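Dicer Related Helicase (Caenorhabditis elegans, PDB 6M6S) binds double-stranded RNA through the C-terminal domain seen here and, as an RLR-family helicase, probably uses ATP hydrolysis in acting on RNA. Local coordinates at residues B[109-112]-B[113-116]; B[97-101]-B[102-106]; B[141-144]-B[145-148]. All coordinates share one frame; numbering follows the deposited sequence. Where two conformers were deposited one is given.

Interaction 1. Residues B[109-112]-B[113-116]; sequences AKWS and DVEQ. With nucleotides of chain D.
W111 and V114 run alongside each other on one flank of this helix start and form its tightly packed side. The tryptophan reaches V114 through its six-membered ring, with CE3 of W111 4.0 Å from CG2 of V114; that methyl lies obliquely to the ring. Both residues are buried: L95 and F97 of strand 95-99 also pack here, Y34 stacks on the indole, and W111 NE1 donates to L90 O.

K110 occupies the N-cap position just before helix 111-117. Its carbonyl O takes D113 N at 2.8 Å, the donor lying 55° out of the carbonyl plane, and V114 N makes a second, weak bond to the same oxygen. One residue on, E115 N binds W111 O at 3.2 Å in a straighter bond of 161°, as expected once the helix is under way.

The other side is looser and wetter, though A109 packs there on A109 of the second subunit. The aliphatic part of K110 lies against the carboxylate of D113, CG of K110 being 3.8 Å from OD2 of D113. Their charged atoms, NZ and OD2, stay 5.5 Å apart, too far for a salt bridge. Instead, a water accepts from A109 N and donates to D113 OD2, joining the residue before the cap to the first turn.

Toward the RNA, S112 OG donates to OP1 of nucleotide G4 of chain D at 2.7 Å. A chi1 of 48° sets this hydroxyl between the backbone N and the carbonyl carbon of S112. CD of K110 comes to 3.2 Å from the same OP1, with NZ farther off, in proximity rather than a bond. The W111 ring turns an edge to OP1 of C3 of chain D. Contacts to phosphate oxygens imply recognition of the sugar-phosphate backbone, the hydroxyl and nearby ammonium being likely to steady its negative charge.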
loop_
_atom_site.group_PDB
_atom_site.type_symbol
_atom_site.label_atom_id
_atom_site.label_comp_id
_atom_site.label_asym_id
_atom_site.label_seq_id
_atom_site.Cartn_x
_atom_site.Cartn_y
_atom_site.Cartn_z
ATOM N N ALA B 109 -2.662 0.605 -1.210
ATOM C CA ALA B 109 -2.569 2.032 -0.950
ATOM C C ALA B 109 -3.917 2.730 -1.173
ATOM O O ALA B 109 -4.243 3.658 -0.458
ATOM C CB ALA B 109 -1.512 2.616 -1.841
ATOM N N LYS B 110 -4.719 2.219 -2.100
ATOM C CA LYS B 110 -6.002 2.855 -2.395
ATOM C C LYS B 110 -7.064 1.786 -2.626
ATOM O O LYS B 110 -6.703 0.740 -3.177
ATOM C CB LYS B 110 -5.883 3.589 -3.730
ATOM C CG LYS B 110 -4.624 4.451 -3.936
ATOM C CD LYS B 110 -4.829 5.482 -5.055
ATOM C CE LYS B 110 -4.164 5.071 -6.370
ATOM N NZ LYS B 110 -3.738 6.295 -7.137
ATOM N N TRP B 111 -8.328 2.088 -2.283
ATOM C CA TRP B 111 -9.464 1.198 -2.592
ATOM C C TRP B 111 -9.437 0.876 -4.083
ATOM O O TRP B 111 -9.777 -0.223 -4.518
ATOM C CB TRP B 111 -10.855 1.740 -2.112
ATOM C CG TRP B 111 -11.198 1.374 -0.727
ATOM C CD1 TRP B 111 -11.297 2.204 0.338
ATOM C CD2 TRP B 111 -11.499 0.082 -0.261
ATOM N NE1 TRP B 111 -11.623 1.479 1.471
ATOM C CE2 TRP B 111 -11.775 0.172 1.116
ATOM C CE3 TRP B 111 -11.557 -1.171 -0.882
ATOM C CZ2 TRP B 111 -12.090 -0.925 1.895
ATOM C CZ3 TRP B 111 -11.911 -2.238 -0.128
ATOM C CH2 TRP B 111 -12.159 -2.119 1.275
ATOM N N SER B 112 -9.001 1.828 -4.884
ATOM C CA SER B 112 -8.871 1.597 -6.311
ATOM C C SER B 112 -7.901 0.481 -6.726
ATOM O O SER B 112 -8.109 -0.166 -7.748
ATOM C CB SER B 112 -8.559 2.903 -7.021
ATOM O OG SER B 112 -7.503 3.558 -6.339
ATOM N N ASP B 113 -6.847 0.237 -5.926
ATOM C CA ASP B 113 -5.880 -0.825 -6.256
ATOM C C ASP B 113 -6.468 -2.191 -5.830
ATOM O O ASP B 113 -6.161 -3.203 -6.475
ATOM C CB ASP B 113 -4.553 -0.664 -5.502
ATOM C CG ASP B 113 -3.721 0.511 -6.003
ATOM O OD1 ASP B 113 -3.695 0.734 -7.220
ATOM O OD2 ASP B 113 -3.103 1.205 -5.167
ATOM N N VAL B 114 -7.338 -2.166 -4.842
ATOM C CA VAL B 114 -8.064 -3.364 -4.408
ATOM C C VAL B 114 -8.925 -3.885 -5.560
ATOM O O VAL B 114 -8.935 -5.091 -5.845
ATOM C CB VAL B 114 -8.924 -3.087 -3.168
ATOM C CG1 VAL B 114 -9.726 -4.320 -2.778
ATOM C CG2 VAL B 114 -8.040 -2.650 -1.963
ATOM N N GLU B 115 -9.669 -2.983 -6.222
ATOM C CA GLU B 115 -10.458 -3.378 -7.433
ATOM C C GLU B 115 -9.661 -3.945 -8.566
ATOM O O GLU B 115 -10.081 -4.865 -9.292
ATOM C CB GLU B 115 -11.237 -2.169 -7.983
ATOM C CG GLU B 115 -12.249 -1.657 -7.051
ATOM C CD GLU B 115 -13.170 -0.562 -7.668
ATOM O OE1 GLU B 115 -12.858 0.635 -7.535
ATOM O OE2 GLU B 115 -14.182 -0.910 -8.299
ATOM N N GLN B 116 -8.505 -3.344 -8.802
ATOM C CA GLN B 116 -7.663 -3.752 -9.873
ATOM C C GLN B 116 -6.968 -5.088 -9.637
ATOM O O GLN B 116 -6.787 -5.859 -10.565
ATOM C CB GLN B 116 -6.607 -2.681 -10.107
ATOM C CG GLN B 116 -5.909 -2.811 -11.420
ATOM C CD GLN B 116 -4.988 -1.619 -11.731
ATOM O OE1 GLN B 116 -5.157 -0.525 -11.180
ATOM N NE2 GLN B 116 -4.011 -1.839 -12.605
ATOM P P G D 4 -8.075 7.336 -6.363
ATOM O OP1 G D 4 -7.347 6.174 -6.942
ATOM O OP2 G D 4 -7.479 8.208 -5.316
ATOM O "O5'" G D 4 -8.475 8.351 -7.529
ATOM C "C5'" G D 4 -9.259 7.929 -8.618
ATOM C "C4'" G D 4 -9.614 9.094 -9.495
ATOM O "O4'" G D 4 -10.528 10.000 -8.820
ATOM C "C3'" G D 4 -8.466 9.980 -9.905
ATOM O "O3'" G D 4 -7.740 9.387 -10.954
ATOM C "C2'" G D 4 -9.185 11.265 -10.289
ATOM O "O2'" G D 4 -9.883 11.077 -11.505
ATOM C "C1'" G D 4 -10.247 11.326 -9.202
ATOM N N9 G D 4 -9.802 12.063 -8.009
ATOM C C8 G D 4 -9.274 11.564 -6.833
ATOM N N7 G D 4 -8.981 12.522 -5.996
ATOM C C5 G D 4 -9.352 13.700 -6.643
ATOM C C6 G D 4 -9.286 15.060 -6.231
ATOM O O6 G D 4 -8.883 15.520 -5.145
ATOM N N1 G D 4 -9.749 15.912 -7.245
ATOM C C2 G D 4 -10.228 15.525 -8.479
ATOM N N2 G D 4 -10.634 16.494 -9.330
ATOM N N3 G D 4 -10.301 14.256 -8.849
ATOM C C4 G D 4 -9.845 13.421 -7.894
ATOM P P C D 3 -9.601 6.522 -0.613
ATOM O OP1 C D 3 -9.245 5.080 -0.690
ATOM O OP2 C D 3 -8.791 7.660 -0.109
ATOM O "O5'" C D 3 -9.955 6.906 -2.127
ATOM C "C5'" C D 3 -10.709 6.035 -2.959
ATOM C "C4'" C D 3 -11.281 6.738 -4.168
ATOM O "O4'" C D 3 -12.199 7.778 -3.746
ATOM C "C3'" C D 3 -10.318 7.500 -5.061
ATOM O "O3'" C D 3 -9.458 6.702 -5.860
ATOM C "C2'" C D 3 -11.275 8.396 -5.837
ATOM O "O2'" C D 3 -12.008 7.665 -6.817
ATOM C "C1'" C D 3 -12.250 8.793 -4.729
ATOM N N1 C D 3 -11.844 10.083 -4.116
ATOM C C2 C D 3 -12.248 11.247 -4.771
ATOM O O2 C D 3 -12.944 11.154 -5.795
ATOM N N3 C D 3 -11.866 12.442 -4.261
ATOM C C4 C D 3 -11.112 12.523 -3.166
ATOM N N4 C D 3 -10.784 13.750 -2.722
ATOM C C5 C D 3 -10.673 11.348 -2.490
ATOM C C6 C D 3 -11.050 10.158 -2.999
HETATM O O HOH W 1 -1.212 -0.665 -3.615
#

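Interaction 2. Residues B[97-101]-B[102-106]; sequences FVQES and DYSSM
A two-stranded antiparallel beta hairpin, strands 95-99 and 104-106, carries this contact at the edge of this chain's sheet in the RIG-I-like C-terminal domain. A G1 beta bulge ends its turn: Y103 and S104 both face Q99, and Y103 has positive phi and psi.

F97 and M106 form a hydrogen-bonded pair, with F97 N to M106 O at 2.9 Å and M106 N returning to F97 O, both donors in the carbonyl planes. Q99 and S104 form the next such pair, in which the return bond from S104 N to Q99 O is longer, at 3.3 Å. Between them, V98 and S105 are a non-hydrogen-bonded pair on the face opposite F97, Q99, S104 and M106, CG2 of V98 meeting CB of S105.

Q99 fastens the turn. Bending at chi2 (-59°) folds its amide back over the loop, where OE1 accepts D102 N at 2.9 Å nearly along the C=O axis, plus a weak bond from S101 N. The planes of the Q99 amide and the D102 carboxylate are inclined by 56°. Beyond the hairpin, Q99 NE2 donates to I9 O and D102 OD2 forms a salt bridge with K8 NZ. A leucine in place of Q99 would probably leave D102 N without its acceptor and I9 O without its donor, setting the turn freer to move.

Strand 104-106 pairs in parallel with the second subunit, continuing the sheet across the interface, where Y103 also meets Y103 of that chain edge-to-face. Over one face of the Y103 ring, E100 O sits 3.9 Å above the plane, over its centre.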
loop_
_atom_site.group_PDB
_atom_site.type_symbol
_atom_site.label_atom_id
_atom_site.label_comp_id
_atom_site.label_asym_id
_atom_site.label_seq_id
_atom_site.Cartn_x
_atom_site.Cartn_y
_atom_site.Cartn_z
ATOM N N PHE B 97 -5.762 -7.535 3.505
ATOM C CA PHE B 97 -6.665 -8.439 2.798
ATOM C C PHE B 97 -6.060 -9.831 2.784
ATOM O O PHE B 97 -4.883 -9.993 2.448
ATOM C CB PHE B 97 -6.874 -7.946 1.379
ATOM C CG PHE B 97 -7.490 -6.577 1.324
ATOM C CD1 PHE B 97 -8.856 -6.422 1.311
ATOM C CD2 PHE B 97 -6.692 -5.461 1.302
ATOM C CE1 PHE B 97 -9.397 -5.143 1.274
ATOM C CE2 PHE B 97 -7.224 -4.181 1.285
ATOM C CZ PHE B 97 -8.616 -4.055 1.244
ATOM N N VAL B 98 -6.851 -10.836 3.202
ATOM C CA VAL B 98 -6.260 -12.183 3.259
ATOM C C VAL B 98 -7.066 -13.124 2.369
ATOM O O VAL B 98 -8.310 -13.174 2.500
ATOM C CB VAL B 98 -6.285 -12.699 4.691
ATOM C CG1 VAL B 98 -5.937 -14.211 4.715
ATOM C CG2 VAL B 98 -5.402 -11.817 5.602
ATOM N N GLN B 99 -6.389 -13.885 1.512
ATOM C CA GLN B 99 -7.042 -14.963 0.763
ATOM C C GLN B 99 -6.697 -16.247 1.487
ATOM O O GLN B 99 -5.602 -16.768 1.376
ATOM C CB GLN B 99 -6.549 -15.023 -0.687
ATOM C CG GLN B 99 -7.672 -15.434 -1.659
ATOM C CD GLN B 99 -8.274 -16.807 -1.316
ATOM O OE1 GLN B 99 -7.540 -17.782 -1.165
ATOM N NE2 GLN B 99 -9.601 -16.875 -1.173
ATOM N N GLU B 100 -7.654 -16.790 2.242
ATOM C CA GLU B 100 -7.429 -18.000 3.044
ATOM C C GLU B 100 -6.922 -19.227 2.285
ATOM O O GLU B 100 -6.049 -19.953 2.761
ATOM C CB GLU B 100 -8.736 -18.366 3.791
ATOM C CG GLU B 100 -9.924 -18.659 2.865
ATOM C CD GLU B 100 -10.835 -17.445 2.611
ATOM O OE1 GLU B 100 -12.071 -17.593 2.824
ATOM O OE2 GLU B 100 -10.330 -16.361 2.179
ATOM N N SER B 101 -7.469 -19.480 1.100
ATOM C CA SER B 101 -7.088 -20.686 0.387
ATOM C C SER B 101 -5.675 -20.645 -0.171
ATOM O O SER B 101 -4.958 -21.672 -0.194
ATOM C CB SER B 101 -8.085 -20.958 -0.728
ATOM O OG SER B 101 -9.308 -21.383 -0.133
ATOM N N ASP B 102 -5.294 -19.464 -0.648
ATOM C CA ASP B 102 -3.967 -19.210 -1.199
ATOM C C ASP B 102 -2.891 -18.944 -0.140
ATOM O O ASP B 102 -1.704 -18.827 -0.498
ATOM C CB ASP B 102 -4.008 -18.000 -2.143
ATOM C CG ASP B 102 -4.961 -18.199 -3.307
ATOM O OD1 ASP B 102 -5.296 -19.368 -3.625
ATOM O OD2 ASP B 102 -5.385 -17.178 -3.903
ATOM N N TYR B 103 -3.283 -18.818 1.120
ATOM C CA TYR B 103 -2.330 -18.425 2.159
ATOM C C TYR B 103 -1.615 -17.132 1.745
ATOM O O TYR B 103 -0.389 -17.068 1.799
ATOM C CB TYR B 103 -1.324 -19.520 2.414
ATOM C CG TYR B 103 -2.022 -20.753 2.939
ATOM C CD1 TYR B 103 -2.426 -20.806 4.265
ATOM C CD2 TYR B 103 -2.337 -21.814 2.112
ATOM C CE1 TYR B 103 -3.092 -21.916 4.776
ATOM C CE2 TYR B 103 -3.017 -22.937 2.613
ATOM C CZ TYR B 103 -3.382 -22.974 3.950
ATOM O OH TYR B 103 -4.048 -24.074 4.474
ATOM N N SER B 104 -2.386 -16.134 1.319
ATOM C CA SER B 104 -1.738 -14.904 0.835
ATOM C C SER B 104 -2.332 -13.736 1.531
ATOM O O SER B 104 -3.504 -13.758 1.920
ATOM C CB SER B 104 -1.996 -14.740 -0.646
ATOM O OG SER B 104 -3.392 -14.518 -0.839
ATOM N N SER B 105 -1.533 -12.701 1.752
ATOM C CA SER B 105 -2.126 -11.492 2.272
ATOM C C SER B 105 -1.565 -10.289 1.553
ATOM O O SER B 105 -0.476 -10.376 0.989
ATOM C CB SER B 105 -1.946 -11.354 3.769
ATOM O OG SER B 105 -0.606 -11.080 4.032
ATOM N N MET B 106 -2.334 -9.189 1.568
ATOM C CA MET B 106 -1.938 -8.004 0.758
ATOM C C MET B 106 -2.340 -6.719 1.461
ATOM O O MET B 106 -3.411 -6.611 2.090
ATOM C CB MET B 106 -2.658 -8.047 -0.602
ATOM C CG MET B 106 -2.350 -9.276 -1.490
ATOM S SD MET B 106 -3.612 -10.518 -1.006
ATOM C CE MET B 106 -3.383 -11.568 -2.400
#

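Interaction 3. Residues B[141-144]-B[145-148]; sequences ENIE and KKIV
N142 and K145 meet one turn apart on helix 140-167, the amide oxygen of the asparagine lying against the aliphatic end of the lysine. N142 OD1 is 3.3 Å from K145 CE, a polar-to-carbon approach. The two side chains lean across each other at an angle. K145 has CG anti to its carbonyl carbon (chi1 -63°), which sends the side chain back over the preceding turn, CG passing close to E141 O on the way to N142 OD1.

The backbone donors of K145 to V148 are accounted for one by one. K146 N binds N142 O at 2.9 Å, lying in the carbonyl plane. I147 N binds I143 O, also at 2.9 Å, tilted 19° from the plane of the I143 carbonyl. The flanking bonds, K145 N to E141 O and V148 N to E144 O, are weak, each 3.4 Å long. Thus the two middle carbonyls hold the short bonds of this turn.

Polar side-chain ends find their partners outside the turn. N142 ND2 donates to D138 OD1, while the backbone N of N142 is bonded to T139 OG1. K145 NZ, turned by a bend at chi4 (-75°), bonds to two backbone carbonyl oxygens, L45 O and W42 O. K146 NZ forms a salt bridge with D150, one turn further along the same helix.

I143 and I147 make the apolar counterpart, with CG2 of I143 3.8 Å from CD1 of I147. I147 CG1 also lies 3.3 Å from I143 O.

Within the fold, K145 and V148 rest on V47 of strand 45-48 and N142 on L136 of the preceding loop; through this face the start of the long C-terminal helix is fixed beside the outermost strand of the antiparallel sheet formed by strands 45-48, 61-69, 75-82 and 85-90.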
loop_
_atom_site.group_PDB
_atom_site.type_symbol
_atom_site.label_atom_id
_atom_site.label_comp_id
_atom_site.label_asym_id
_atom_site.label_seq_id
_atom_site.Cartn_x
_atom_site.Cartn_y
_atom_site.Cartn_z
ATOM N N GLU B 141 -25.939 -3.179 23.084
ATOM C CA GLU B 141 -24.657 -2.651 22.604
ATOM C C GLU B 141 -24.770 -1.942 21.279
ATOM O O GLU B 141 -24.085 -0.901 21.084
ATOM C CB GLU B 141 -23.577 -3.722 22.597
ATOM C CG GLU B 141 -23.837 -4.910 21.753
ATOM C CD GLU B 141 -24.611 -5.977 22.489
ATOM O OE1 GLU B 141 -25.378 -5.646 23.429
ATOM O OE2 GLU B 141 -24.467 -7.163 22.103
ATOM N N ASN B 142 -25.627 -2.439 20.397
ATOM C CA ASN B 142 -25.758 -1.775 19.109
ATOM C C ASN B 142 -26.515 -0.446 19.246
ATOM O O ASN B 142 -26.197 0.530 18.530
ATOM C CB ASN B 142 -26.427 -2.683 18.082
ATOM C CG ASN B 142 -25.431 -3.620 17.407
ATOM O OD1 ASN B 142 -24.234 -3.476 17.559
ATOM N ND2 ASN B 142 -25.948 -4.574 16.650
ATOM N N ILE B 143 -27.513 -0.391 20.138
ATOM C CA ILE B 143 -28.257 0.851 20.376
ATOM C C ILE B 143 -27.330 1.961 20.860
ATOM O O ILE B 143 -27.470 3.141 20.452
ATOM C CB ILE B 143 -29.465 0.659 21.344
ATOM C CG1 ILE B 143 -30.530 -0.064 20.580
ATOM C CG2 ILE B 143 -30.024 1.979 21.734
ATOM C CD1 ILE B 143 -31.075 0.803 19.531
ATOM N N GLU B 144 -26.349 1.587 21.676
ATOM C CA GLU B 144 -25.420 2.575 22.182
ATOM C C GLU B 144 -24.605 3.154 21.020
ATOM O O GLU B 144 -24.352 4.362 21.041
ATOM C CB GLU B 144 -24.471 1.979 23.179
ATOM C CG GLU B 144 -25.199 1.517 24.440
ATOM C CD GLU B 144 -24.229 1.192 25.538
ATOM O OE1 GLU B 144 -23.208 0.513 25.254
ATOM O OE2 GLU B 144 -24.485 1.622 26.685
ATOM N N LYS B 145 -24.252 2.333 20.031
ATOM C CA LYS B 145 -23.568 2.862 18.836
ATOM C C LYS B 145 -24.508 3.775 18.041
ATOM O O LYS B 145 -24.114 4.825 17.499
ATOM C CB LYS B 145 -23.131 1.694 17.939
ATOM C CG LYS B 145 -22.124 0.747 18.558
ATOM C CD LYS B 145 -22.034 -0.494 17.630
ATOM C CE LYS B 145 -21.505 -1.716 18.359
ATOM N NZ LYS B 145 -20.070 -1.661 18.602
ATOM N N LYS B 146 -25.752 3.355 17.895
ATOM C CA LYS B 146 -26.717 4.151 17.122
ATOM C C LYS B 146 -26.896 5.530 17.762
ATOM O O LYS B 146 -27.078 6.519 17.042
ATOM C CB LYS B 146 -28.073 3.452 17.040
ATOM C CG LYS B 146 -29.026 4.017 15.947
ATOM C CD LYS B 146 -30.442 3.377 16.063
ATOM C CE LYS B 146 -31.568 4.320 15.641
ATOM N NZ LYS B 146 -32.006 5.344 16.702
ATOM N N ILE B 147 -26.900 5.594 19.105
ATOM C CA ILE B 147 -27.063 6.854 19.813
ATOM C C ILE B 147 -25.928 7.832 19.515
ATOM O O ILE B 147 -26.219 9.008 19.300
ATOM C CB ILE B 147 -27.233 6.619 21.296
ATOM C CG1 ILE B 147 -28.625 6.026 21.495
ATOM C CG2 ILE B 147 -27.134 7.939 22.100
ATOM C CD1 ILE B 147 -28.844 5.426 22.899
ATOM N N VAL B 148 -24.688 7.317 19.441
ATOM C CA VAL B 148 -23.517 8.099 19.120
ATOM C C VAL B 148 -23.678 8.627 17.710
ATOM O O VAL B 148 -23.463 9.834 17.474
ATOM C CB VAL B 148 -22.195 7.314 19.302
ATOM C CG1 VAL B 148 -20.984 8.091 18.740
ATOM C CG2 VAL B 148 -21.902 7.030 20.761
#

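Along the chain the order is interaction 2, interaction 1, interaction 3, in series: none nests inside or crosses another. Interaction 2 closes the hairpin turn between strands 95-99 and 104-106. The chain then enters helix 111-117, whose first turn is interaction 1. These two are in direct touch, V114 CG2 lying 3.5 Å from F97 CZ, so the helix start is packed onto the hairpin. Interaction 3 closes one turn of helix 140-167 on the opposite side of the chain's centre from interaction 1, about 31 Å from interaction 1 and 33 Å from interaction 2 between centres. It ties that helix to strand 45-48, in a different sheet from the hairpin.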